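Local coordinates for integron cassette protein Vpc_cass2 (Vibrio paracholerae, PDB 3JRT) that is of unknown function but forms an all-alpha (helix and loop) two-chain assembly and is encoded by a mobile integron gene cassette, at residues Gly37-Leu42 with Ser176-Ile181; Asn81-Val86 with Ala119-Arg124; Trp28-Glu33 with Gln90-Glu95; Asn115-Ile120 with Ile148-Gly153. All blocks are in the same frame, centred on the assembly; numbering follows the deposited sequence.

Contact 1 of 4, residues Gly37-Leu42 with Ser176-Ile181; sequences GLIGDL and SLVGVI
Ile39 and Ile181 make the closest apolar meeting here: the methylene Ile39 CG1 lies 3.5 Å from the branch methyl Ile181 CG2, the two side chains running antiparallel alongside one another. Ile181 divides its two branches between different partners. While CG2 goes to Ile39, the longer arm leaves beside the backbone N (chi1 -71°) and carries its terminal methyl to two leucines one helical turn apart, with Ile181 CD1 4.0 Å from Leu38 CB and 3.8 Å from Leu42 CD1. Both leucines lie roughly perpendicular to this isoleucine. The methyl Leu42 CD1 is shared, because Leu177 CD2 also reaches it at 4.0 Å, again nearly perpendicular. Val178 works nearer the backbone, its CG2 lying 3.8 Å from Leu42 CB. Every close pair of side-chain atoms is thus carbon on carbon. The short axes run nearly antiparallel (159°) and approach to 9.3 Å. At the start of the second helix Ser176 is the N-cap, its OG accepting a bond from Gly179 N at 3.1 Å. Asp41 is turned to the dimer interface, where it forms a salt bridge with Arg72 of the second subunit. The pair belongs to a larger helical bundle: Leu38 and Leu42 also lean on Asn81, and Ile181 on Tyr85, of helix 64-91, while Leu177 touches Tyr110 of helix 104-116.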
# COMPACT_ATOMS: atom_id res chain seq x y z
N GLY A 37 0.46 10.28 10.61
CA GLY A 37 0.16 9.20 9.69
C GLY A 37 1.39 8.36 9.39
O GLY A 37 1.31 7.14 9.37
N LEU A 38 2.52 9.03 9.16
CA LEU A 38 3.79 8.35 8.89
C LEU A 38 4.17 7.41 10.02
O LEU A 38 4.55 6.27 9.76
CB LEU A 38 4.92 9.35 8.69
CG LEU A 38 4.91 10.13 7.38
CD1 LEU A 38 5.98 11.24 7.38
CD2 LEU A 38 5.13 9.16 6.26
N ILE A 39 4.07 7.88 11.26
CA ILE A 39 4.40 7.07 12.43
C ILE A 39 3.55 5.80 12.45
O ILE A 39 4.06 4.70 12.66
CB ILE A 39 4.18 7.85 13.75
CG1 ILE A 39 5.26 8.91 13.94
CG2 ILE A 39 4.13 6.92 14.97
CD1 ILE A 39 4.86 10.01 14.94
N GLY A 40 2.25 5.96 12.23
CA GLY A 40 1.34 4.83 12.31
C GLY A 40 1.47 3.85 11.16
O GLY A 40 1.43 2.64 11.38
N ASP A 41 1.62 4.37 9.94
CA ASP A 41 1.72 3.51 8.77
C ASP A 41 3.05 2.75 8.71
O ASP A 41 3.07 1.58 8.37
CB ASP A 41 1.44 4.29 7.47
CG ASP A 41 0.02 4.89 7.43
OD1 ASP A 41 -0.86 4.39 8.16
OD2 ASP A 41 -0.22 5.86 6.68
N LEU A 42 4.15 3.41 9.05
CA LEU A 42 5.45 2.74 9.05
C LEU A 42 5.47 1.70 10.17
O LEU A 42 5.96 0.61 9.99
CB LEU A 42 6.59 3.74 9.23
CG LEU A 42 6.93 4.64 8.04
CD1 LEU A 42 7.78 5.84 8.50
CD2 LEU A 42 7.63 3.86 6.93
N SER A 176 15.93 5.33 15.02
CA SER A 176 14.97 4.79 14.06
C SER A 176 14.18 5.89 13.38
O SER A 176 13.94 6.96 13.94
CB SER A 176 14.03 3.77 14.72
OG SER A 176 13.00 4.40 15.46
N LEU A 177 13.77 5.62 12.15
CA LEU A 177 12.97 6.54 11.36
C LEU A 177 11.71 6.97 12.11
O LEU A 177 11.41 8.15 12.19
CB LEU A 177 12.56 5.87 10.05
CG LEU A 177 11.82 6.75 9.05
CD1 LEU A 177 12.54 8.09 8.93
CD2 LEU A 177 11.73 6.07 7.69
N VAL A 178 11.02 6.03 12.69
CA VAL A 178 9.79 6.32 13.35
C VAL A 178 10.03 7.13 14.62
O VAL A 178 9.28 8.00 14.93
CB VAL A 178 9.01 5.04 13.65
CG1 VAL A 178 8.13 5.23 14.79
CG2 VAL A 178 8.23 4.63 12.49
N GLY A 179 11.10 6.85 15.33
CA GLY A 179 11.45 7.62 16.52
C GLY A 179 11.77 9.06 16.16
O GLY A 179 11.36 9.99 16.86
N VAL A 180 12.48 9.24 15.06
CA VAL A 180 12.82 10.57 14.58
C VAL A 180 11.56 11.30 14.14
O VAL A 180 11.41 12.49 14.38
CB VAL A 180 13.84 10.51 13.42
CG1 VAL A 180 13.87 11.81 12.65
CG2 VAL A 180 15.23 10.17 13.97
N ILE A 181 10.64 10.58 13.52
CA ILE A 181 9.44 11.22 13.02
C ILE A 181 8.58 11.62 14.21
O ILE A 181 7.89 12.63 14.16
CB ILE A 181 8.65 10.33 12.05
CG1 ILE A 181 9.40 10.20 10.72
CG2 ILE A 181 7.24 10.90 11.81
CD1 ILE A 181 8.76 9.25 9.76

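Contact 2 of 4, residues Asn81-Val86 with Ala119-Arg124; sequences NCRKYV and AIKKLR
The short axes of 81-86 and 119-124 cross steeply, at 111°, with a closest approach of 9.8 Å and the CA atoms of Arg83 and Lys121 nearest each other. This is a steep helix-helix crossing within an all-helical fold, joining helix 64-91 to helix 118-128, and Arg83 makes the largest single contribution to it. Its chain bends at both chi2 (-50°) and chi3, which folds the aliphatic part over the second helix: Arg83 CD lies 3.8 Å from Ile120 CG2, a methyl that also meets Cys82 CB at 4.0 Å. The flat end is held between two aliphatic surfaces. Lys121 CD sits 4.0 Å above the centre of the Arg83 guanidinium plane, and Val86 CB covers the opposite face nearer the rim. Arg124 packs against the CB-CG part of the same chain, with Arg83 CG over one face of its guanidinium and Arg124 NH1 3.3 Å from Arg83 CB. The two guanidinium planes are turned 74° apart, which excludes a parallel stack. Three like charges gather here, so some electrostatic cost is likely; Arg83 NH1 donates to the side-chain oxygen of Asn115, and Arg124 NH1 has a counter-charge in Glu87, a long, weak ion pair. One water accepts from both arginines, lying 2.9 Å from Arg83 NH2 and 3.2 Å from Arg124 NH2.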
# COMPACT_ATOMS: atom_id res chain seq x y z
N ASN A 81 5.77 5.49 2.24
CA ASN A 81 5.91 6.39 3.37
C ASN A 81 7.31 6.96 3.58
O ASN A 81 7.46 8.10 4.01
CB ASN A 81 5.36 5.75 4.63
CG ASN A 81 3.85 5.77 4.64
OD1 ASN A 81 3.26 6.83 4.76
ND2 ASN A 81 3.24 4.63 4.45
N CYS A 82 8.33 6.17 3.29
CA CYS A 82 9.68 6.69 3.30
C CYS A 82 9.80 7.85 2.33
O CYS A 82 10.37 8.88 2.69
CB CYS A 82 10.70 5.59 2.98
SG CYS A 82 10.96 4.44 4.34
N ARG A 83 9.27 7.69 1.12
CA ARG A 83 9.33 8.78 0.15
C ARG A 83 8.53 10.00 0.65
O ARG A 83 8.97 11.14 0.54
CB ARG A 83 8.87 8.33 -1.24
CG ARG A 83 9.76 7.30 -1.90
CD ARG A 83 11.27 7.70 -1.89
NE ARG A 83 11.46 9.05 -2.39
CZ ARG A 83 12.63 9.67 -2.52
NH1 ARG A 83 13.77 9.07 -2.19
NH2 ARG A 83 12.66 10.91 -2.98
N LYS A 84 7.36 9.75 1.24
CA LYS A 84 6.57 10.85 1.79
C LYS A 84 7.37 11.63 2.82
O LYS A 84 7.23 12.85 2.91
CB LYS A 84 5.26 10.35 2.40
CG LYS A 84 4.19 10.09 1.36
CD LYS A 84 2.78 9.90 1.97
CE LYS A 84 1.75 9.69 0.86
NZ LYS A 84 0.57 8.89 1.32
N TYR A 85 8.20 10.94 3.59
CA TYR A 85 8.99 11.61 4.62
C TYR A 85 9.97 12.56 3.95
O TYR A 85 10.13 13.71 4.38
CB TYR A 85 9.74 10.62 5.50
CG TYR A 85 10.80 11.27 6.37
CD1 TYR A 85 10.50 11.76 7.64
CD2 TYR A 85 12.09 11.40 5.92
CE1 TYR A 85 11.47 12.35 8.44
CE2 TYR A 85 13.08 12.00 6.71
CZ TYR A 85 12.76 12.47 7.96
OH TYR A 85 13.75 13.05 8.73
N VAL A 86 10.61 12.09 2.89
CA VAL A 86 11.51 12.94 2.14
C VAL A 86 10.74 14.12 1.53
O VAL A 86 11.15 15.26 1.66
CB VAL A 86 12.26 12.17 1.03
CG1 VAL A 86 13.19 13.11 0.25
CG2 VAL A 86 13.05 11.02 1.64
N ALA A 119 16.53 1.67 -4.24
CA ALA A 119 15.48 0.67 -4.40
C ALA A 119 14.14 1.21 -3.86
O ALA A 119 13.06 0.90 -4.39
CB ALA A 119 15.88 -0.63 -3.69
N ILE A 120 14.21 2.03 -2.82
CA ILE A 120 13.01 2.60 -2.20
C ILE A 120 12.17 3.38 -3.20
O ILE A 120 10.98 3.12 -3.36
CB ILE A 120 13.35 3.49 -1.00
CG1 ILE A 120 13.91 2.63 0.14
CG2 ILE A 120 12.09 4.25 -0.52
CD1 ILE A 120 14.20 3.39 1.43
N LYS A 121 12.80 4.32 -3.89
CA LYS A 121 12.12 5.14 -4.88
C LYS A 121 11.67 4.27 -6.05
O LYS A 121 10.55 4.40 -6.52
CB LYS A 121 13.05 6.25 -5.37
CG LYS A 121 12.37 7.44 -5.99
CD LYS A 121 13.41 8.52 -6.35
CE LYS A 121 12.76 9.84 -6.73
NZ LYS A 121 13.77 10.94 -6.83
N LYS A 122 12.55 3.38 -6.49
CA LYS A 122 12.21 2.47 -7.60
C LYS A 122 10.96 1.65 -7.29
O LYS A 122 10.07 1.54 -8.12
CB LYS A 122 13.37 1.53 -7.91
CG LYS A 122 14.62 2.19 -8.43
CD LYS A 122 15.58 1.14 -9.03
CE LYS A 122 16.99 1.69 -9.16
NZ LYS A 122 17.94 0.70 -9.79
N LEU A 123 10.90 1.08 -6.10
CA LEU A 123 9.73 0.30 -5.70
C LEU A 123 8.48 1.17 -5.58
O LEU A 123 7.41 0.82 -6.08
CB LEU A 123 10.01 -0.48 -4.40
CG LEU A 123 10.99 -1.66 -4.60
CD1 LEU A 123 11.72 -2.05 -3.32
CD2 LEU A 123 10.25 -2.86 -5.16
N ARG A 124 8.62 2.32 -4.93
CA ARG A 124 7.50 3.25 -4.81
C ARG A 124 6.91 3.56 -6.18
O ARG A 124 5.70 3.40 -6.43
CB ARG A 124 7.95 4.54 -4.12
CG ARG A 124 6.78 5.42 -3.59
CD ARG A 124 6.11 6.20 -4.70
NE ARG A 124 7.07 7.03 -5.44
CZ ARG A 124 7.45 8.24 -5.05
NH1 ARG A 124 6.96 8.77 -3.93
NH2 ARG A 124 8.33 8.93 -5.77
O HOH W 1 10.02 11.09 -4.06

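Contact 3 of 4, residues Trp28-Glu33 with Gln90-Glu95; sequences WIEIEE and QKYGKE
Tyr92 donates its phenol hydroxyl to Glu30, with Tyr92 OH 2.6 Å from Glu30 OE2, and this short hydrogen bond ties the residue just beyond the C-terminal end of helix 64-91 to the first turns of helix 27-53. The contact is a helix C-terminus laid against a neighbouring helix: Tyr92 is the first residue to leave helical backbone angles. The carboxylate meets the ring at its edge, near the ring plane, while the hydroxyl approaches OE2 from well out of the carboxylate plane; carboxylate and ring are turned 65° apart. Next to this polar link lies an apolar one. With CG1 beside the backbone N (chi1 -69°), Ile31 places its terminal methyl over one face of the tyrosine ring in a CH-pi contact, Ile31 CD1 lying 3.7 Å from the Tyr92 ring centroid and 18° off the normal. Farther along, the Trp28 ring meets the loop obliquely, with Trp28 CH2 3.2 Å from Lys94 O.

A second layer fixes these groups. The opposite face of the ring is backed by the preceding residue, Lys91 CG standing 3.6 Å above the centre of the Tyr92 ring, so the ring is clamped between aliphatic carbons. Glu30 is held from the other oxygen, OE1, by a salt bridge to Lys134 of the second subunit, so one carboxylate serves both a contact within the chain and the dimer interface. The positive end of Lys91 lies near it too, though beyond salt-bridge range, with Lys91 NZ 4.3 Å from Glu30 OE2.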
# COMPACT_ATOMS: atom_id res chain seq x y z
N TRP A 28 1.03 23.93 9.71
CA TRP A 28 1.43 23.15 10.88
C TRP A 28 0.42 22.08 11.24
O TRP A 28 0.78 21.04 11.77
CB TRP A 28 1.69 24.08 12.06
CG TRP A 28 2.79 25.04 11.77
CD1 TRP A 28 2.67 26.34 11.35
CD2 TRP A 28 4.20 24.78 11.85
NE1 TRP A 28 3.91 26.90 11.18
CE2 TRP A 28 4.87 25.97 11.48
CE3 TRP A 28 4.96 23.66 12.21
CZ2 TRP A 28 6.26 26.07 11.45
CZ3 TRP A 28 6.34 23.76 12.18
CH2 TRP A 28 6.97 24.96 11.81
N ILE A 29 -0.85 22.34 10.95
CA ILE A 29 -1.89 21.34 11.12
C ILE A 29 -1.65 20.17 10.17
O ILE A 29 -1.75 19.00 10.57
CB ILE A 29 -3.27 21.93 10.85
CG1 ILE A 29 -3.72 22.81 12.01
CG2 ILE A 29 -4.28 20.82 10.65
CD1 ILE A 29 -5.00 23.57 11.73
N GLU A 30 -1.35 20.49 8.92
CA GLU A 30 -1.17 19.50 7.88
C GLU A 30 0.05 18.66 8.24
O GLU A 30 0.01 17.43 8.17
CB GLU A 30 -0.99 20.19 6.53
CG GLU A 30 -0.09 19.45 5.54
CD GLU A 30 0.31 20.30 4.35
OE1 GLU A 30 -0.38 21.31 4.10
OE2 GLU A 30 1.31 19.97 3.66
N ILE A 31 1.12 19.34 8.64
CA ILE A 31 2.36 18.69 9.03
C ILE A 31 2.17 17.75 10.22
O ILE A 31 2.64 16.62 10.17
CB ILE A 31 3.47 19.73 9.30
CG1 ILE A 31 3.89 20.41 7.99
CG2 ILE A 31 4.69 19.07 9.92
CD1 ILE A 31 4.77 21.63 8.20
N GLU A 32 1.49 18.19 11.27
CA GLU A 32 1.20 17.28 12.38
C GLU A 32 0.46 16.05 11.88
O GLU A 32 0.76 14.93 12.29
CB GLU A 32 0.39 17.96 13.48
CG GLU A 32 0.28 17.16 14.79
CD GLU A 32 -0.82 16.10 14.77
OE1 GLU A 32 -1.75 16.20 13.94
OE2 GLU A 32 -0.75 15.15 15.58
N GLU A 33 -0.51 16.26 11.00
CA GLU A 33 -1.30 15.17 10.44
C GLU A 33 -0.44 14.14 9.72
O GLU A 33 -0.49 12.95 10.01
CB GLU A 33 -2.34 15.71 9.46
CG GLU A 33 -3.54 16.32 10.14
CD GLU A 33 -4.59 16.80 9.17
OE1 GLU A 33 -4.28 16.97 7.97
OE2 GLU A 33 -5.73 17.01 9.62
N GLN A 90 11.49 18.10 1.82
CA GLN A 90 11.81 19.02 0.74
C GLN A 90 10.77 20.13 0.58
O GLN A 90 11.04 21.15 -0.07
CB GLN A 90 12.05 18.29 -0.59
CG GLN A 90 10.83 17.59 -1.18
CD GLN A 90 11.18 16.76 -2.41
OE1 GLN A 90 12.36 16.59 -2.74
NE2 GLN A 90 10.16 16.23 -3.08
N LYS A 91 9.60 19.96 1.18
CA LYS A 91 8.57 20.99 1.11
C LYS A 91 8.62 21.96 2.28
O LYS A 91 8.14 23.09 2.16
CB LYS A 91 7.18 20.38 0.98
CG LYS A 91 6.07 21.41 1.02
CD LYS A 91 4.83 20.92 0.31
CE LYS A 91 3.79 22.03 0.24
NZ LYS A 91 2.45 21.52 -0.18
N TYR A 92 9.21 21.55 3.40
CA TYR A 92 9.15 22.35 4.62
C TYR A 92 10.46 22.58 5.40
O TYR A 92 10.54 22.25 6.58
CB TYR A 92 8.07 21.79 5.56
CG TYR A 92 6.65 21.89 5.03
CD1 TYR A 92 6.12 23.11 4.64
CD2 TYR A 92 5.85 20.75 4.91
CE1 TYR A 92 4.83 23.21 4.15
CE2 TYR A 92 4.56 20.84 4.42
CZ TYR A 92 4.05 22.07 4.05
OH TYR A 92 2.77 22.17 3.56
N GLY A 93 11.46 23.18 4.76
CA GLY A 93 12.59 23.77 5.48
C GLY A 93 12.12 24.78 6.52
O GLY A 93 12.92 25.47 7.17
N LYS A 94 10.81 24.93 6.66
CA LYS A 94 10.24 25.69 7.76
C LYS A 94 10.33 24.93 9.06
O LYS A 94 9.50 25.11 9.92
CB LYS A 94 8.78 26.00 7.48
CG LYS A 94 8.32 25.36 6.26
CD LYS A 94 7.64 26.30 5.36
CE LYS A 94 7.79 25.79 3.95
NZ LYS A 94 6.64 26.16 3.12
N GLU A 95 11.35 24.09 9.20
CA GLU A 95 11.60 23.37 10.44
C GLU A 95 13.09 23.18 10.71
O GLU A 95 13.59 23.56 11.77
CB GLU A 95 10.86 22.02 10.45
CG GLU A 95 11.10 21.15 9.21
CD GLU A 95 10.11 19.99 9.10
OE1 GLU A 95 9.37 19.72 10.07
OE2 GLU A 95 10.07 19.34 8.03

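Contact 4 of 4, residues Asn115-Ile120 with Ile148-Gly153; sequences NKNTAI and IKMFDG
Met150, present as selenomethionine, reaches from helix 140-151 across to Asn117, Ala119 and Ile120. Its CB lies 3.9 Å from Ala119 CB, the methyl against which Lys149 CB also rests. With CG anti to the backbone N (chi1 -168°) and the rest extended, the chain runs roughly perpendicular to Ile120. Met150 CG lies 3.8 Å from Ile120 CG1 and 3.9 Å from Asn117 ND2. The selenium follows, its SE 4.2 Å from Ile120 CG1, and on another front it touches Leu123. The terminal methyl is the tight spot: Met150 CE comes within 3.4 Å of Ile120 CG1, less than a usual carbon-carbon contact, and lies 3.8 Å from Ile120 CD1. Each segment contains a chain turn: Asn117 centres an inverse gamma turn between helices 104-116 and 118-128, and beyond Met150 Asp152, at positive phi, forms a Schellman motif. Phe159 of helix 157-163 packs on Asn117, Ile120 and Met150 alike. The backbone of Met150 is gripped as well: Asn117 ND2 donates to Met150 O at 3.0 Å with an N-H...O angle of 149°, in the carbonyl plane on a lone pair, and this acceptor lies close to the plane of the Asn117 amide.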
# COMPACT_ATOMS: atom_id res chain seq x y z
N ASN A 115 17.22 8.64 0.41
CA ASN A 115 17.64 8.92 -0.96
C ASN A 115 18.74 7.97 -1.41
O ASN A 115 18.75 7.52 -2.56
CB ASN A 115 18.12 10.37 -1.10
CG ASN A 115 16.99 11.37 -0.98
OD1 ASN A 115 15.93 11.21 -1.58
ND2 ASN A 115 17.23 12.43 -0.21
N LYS A 116 19.68 7.67 -0.52
CA LYS A 116 20.80 6.80 -0.85
C LYS A 116 20.31 5.44 -1.31
O LYS A 116 20.89 4.83 -2.22
CB LYS A 116 21.71 6.62 0.36
CG LYS A 116 22.56 7.82 0.68
CD LYS A 116 23.57 7.48 1.76
CE LYS A 116 24.49 8.65 2.03
NZ LYS A 116 25.46 8.33 3.10
N ASN A 117 19.25 4.96 -0.66
CA ASN A 117 18.72 3.63 -0.91
C ASN A 117 17.72 3.73 -2.06
O ASN A 117 16.53 3.91 -1.84
CB ASN A 117 18.06 3.09 0.36
CG ASN A 117 17.61 1.65 0.23
OD1 ASN A 117 17.24 1.20 -0.86
ND2 ASN A 117 17.62 0.92 1.34
N THR A 118 18.23 3.63 -3.28
CA THR A 118 17.45 3.91 -4.48
C THR A 118 16.39 2.86 -4.80
O THR A 118 15.46 3.14 -5.55
CB THR A 118 18.36 4.11 -5.71
OG1 THR A 118 19.04 2.88 -6.01
CG2 THR A 118 19.39 5.18 -5.42
N ALA A 119 16.53 1.67 -4.24
CA ALA A 119 15.48 0.67 -4.40
C ALA A 119 14.14 1.21 -3.86
O ALA A 119 13.06 0.90 -4.39
CB ALA A 119 15.88 -0.63 -3.69
N ILE A 120 14.21 2.03 -2.82
CA ILE A 120 13.01 2.60 -2.20
C ILE A 120 12.17 3.38 -3.20
O ILE A 120 10.98 3.12 -3.36
CB ILE A 120 13.35 3.49 -1.00
CG1 ILE A 120 13.91 2.63 0.14
CG2 ILE A 120 12.09 4.25 -0.52
CD1 ILE A 120 14.20 3.39 1.43
N ILE A 148 15.58 -7.03 -2.24
CA ILE A 148 16.83 -7.50 -1.66
C ILE A 148 17.82 -6.32 -1.55
O ILE A 148 18.48 -6.14 -0.52
CB ILE A 148 17.38 -8.67 -2.48
CG1 ILE A 148 16.42 -9.86 -2.38
CG2 ILE A 148 18.84 -9.03 -2.05
CD1 ILE A 148 16.87 -11.09 -3.15
N LYS A 149 17.92 -5.51 -2.59
CA LYS A 149 18.76 -4.31 -2.53
C LYS A 149 18.34 -3.39 -1.38
O LYS A 149 19.16 -2.79 -0.70
CB LYS A 149 18.71 -3.55 -3.86
CG LYS A 149 19.47 -4.26 -5.00
CD LYS A 149 19.33 -3.50 -6.31
CE LYS A 149 19.85 -4.29 -7.47
NZ LYS A 149 19.69 -3.51 -8.73
N MSE A 150 17.04 -3.26 -1.18
CA MSE A 150 16.56 -2.32 -0.19
C MSE A 150 17.03 -2.77 1.19
O MSE A 150 17.50 -1.97 2.00
CB MSE A 150 15.04 -2.25 -0.25
CG MSE A 150 14.44 -1.11 0.54
SE MSE A 150 12.49 -1.26 0.70
CE MSE A 150 12.18 0.26 1.88
N PHE A 151 16.93 -4.08 1.44
CA PHE A 151 17.28 -4.64 2.73
C PHE A 151 18.76 -4.89 2.85
O PHE A 151 19.24 -5.34 3.90
CB PHE A 151 16.53 -5.94 2.96
CG PHE A 151 15.09 -5.73 3.34
CD1 PHE A 151 14.76 -5.33 4.62
CD2 PHE A 151 14.09 -5.93 2.42
CE1 PHE A 151 13.44 -5.14 4.98
CE2 PHE A 151 12.77 -5.75 2.77
CZ PHE A 151 12.45 -5.35 4.05
N ASP A 152 19.48 -4.60 1.77
CA ASP A 152 20.92 -4.84 1.69
C ASP A 152 21.33 -6.28 1.95
O ASP A 152 22.41 -6.54 2.48
CB ASP A 152 21.69 -3.91 2.62
CG ASP A 152 23.12 -3.69 2.15
OD1 ASP A 152 23.28 -3.06 1.09
OD2 ASP A 152 24.06 -4.17 2.83
N GLY A 153 20.50 -7.23 1.55
CA GLY A 153 20.89 -8.62 1.68
C GLY A 153 19.67 -9.48 1.93
O GLY A 153 18.55 -9.08 1.63

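In the fold
Contacts 1, 2 and 4 are buried, whereas contact 3 lies farther out, its centre about 18 Å from the chain centre, and is partly exposed. Helix 27-53 serves contacts 1 and 3, helix 64-91 contacts 2 and 3, and helix 118-128 contacts 2 and 4, which share Ala119 and Ile120. Chemistry does not simply follow depth: contact 2, the most central, carries arginines and a water, while similarly buried contact 1 is aliphatic; contact 4 adds one amide-to-carbonyl bond, and contact 3 rests on a carboxylate and a phenol. Contacts 1 and 2 touch through Asn81 and Tyr85. Contacts 3 and 4 flank the chain's centre. The second subunit reaches contacts 1, 2 and 3 but not contact 4.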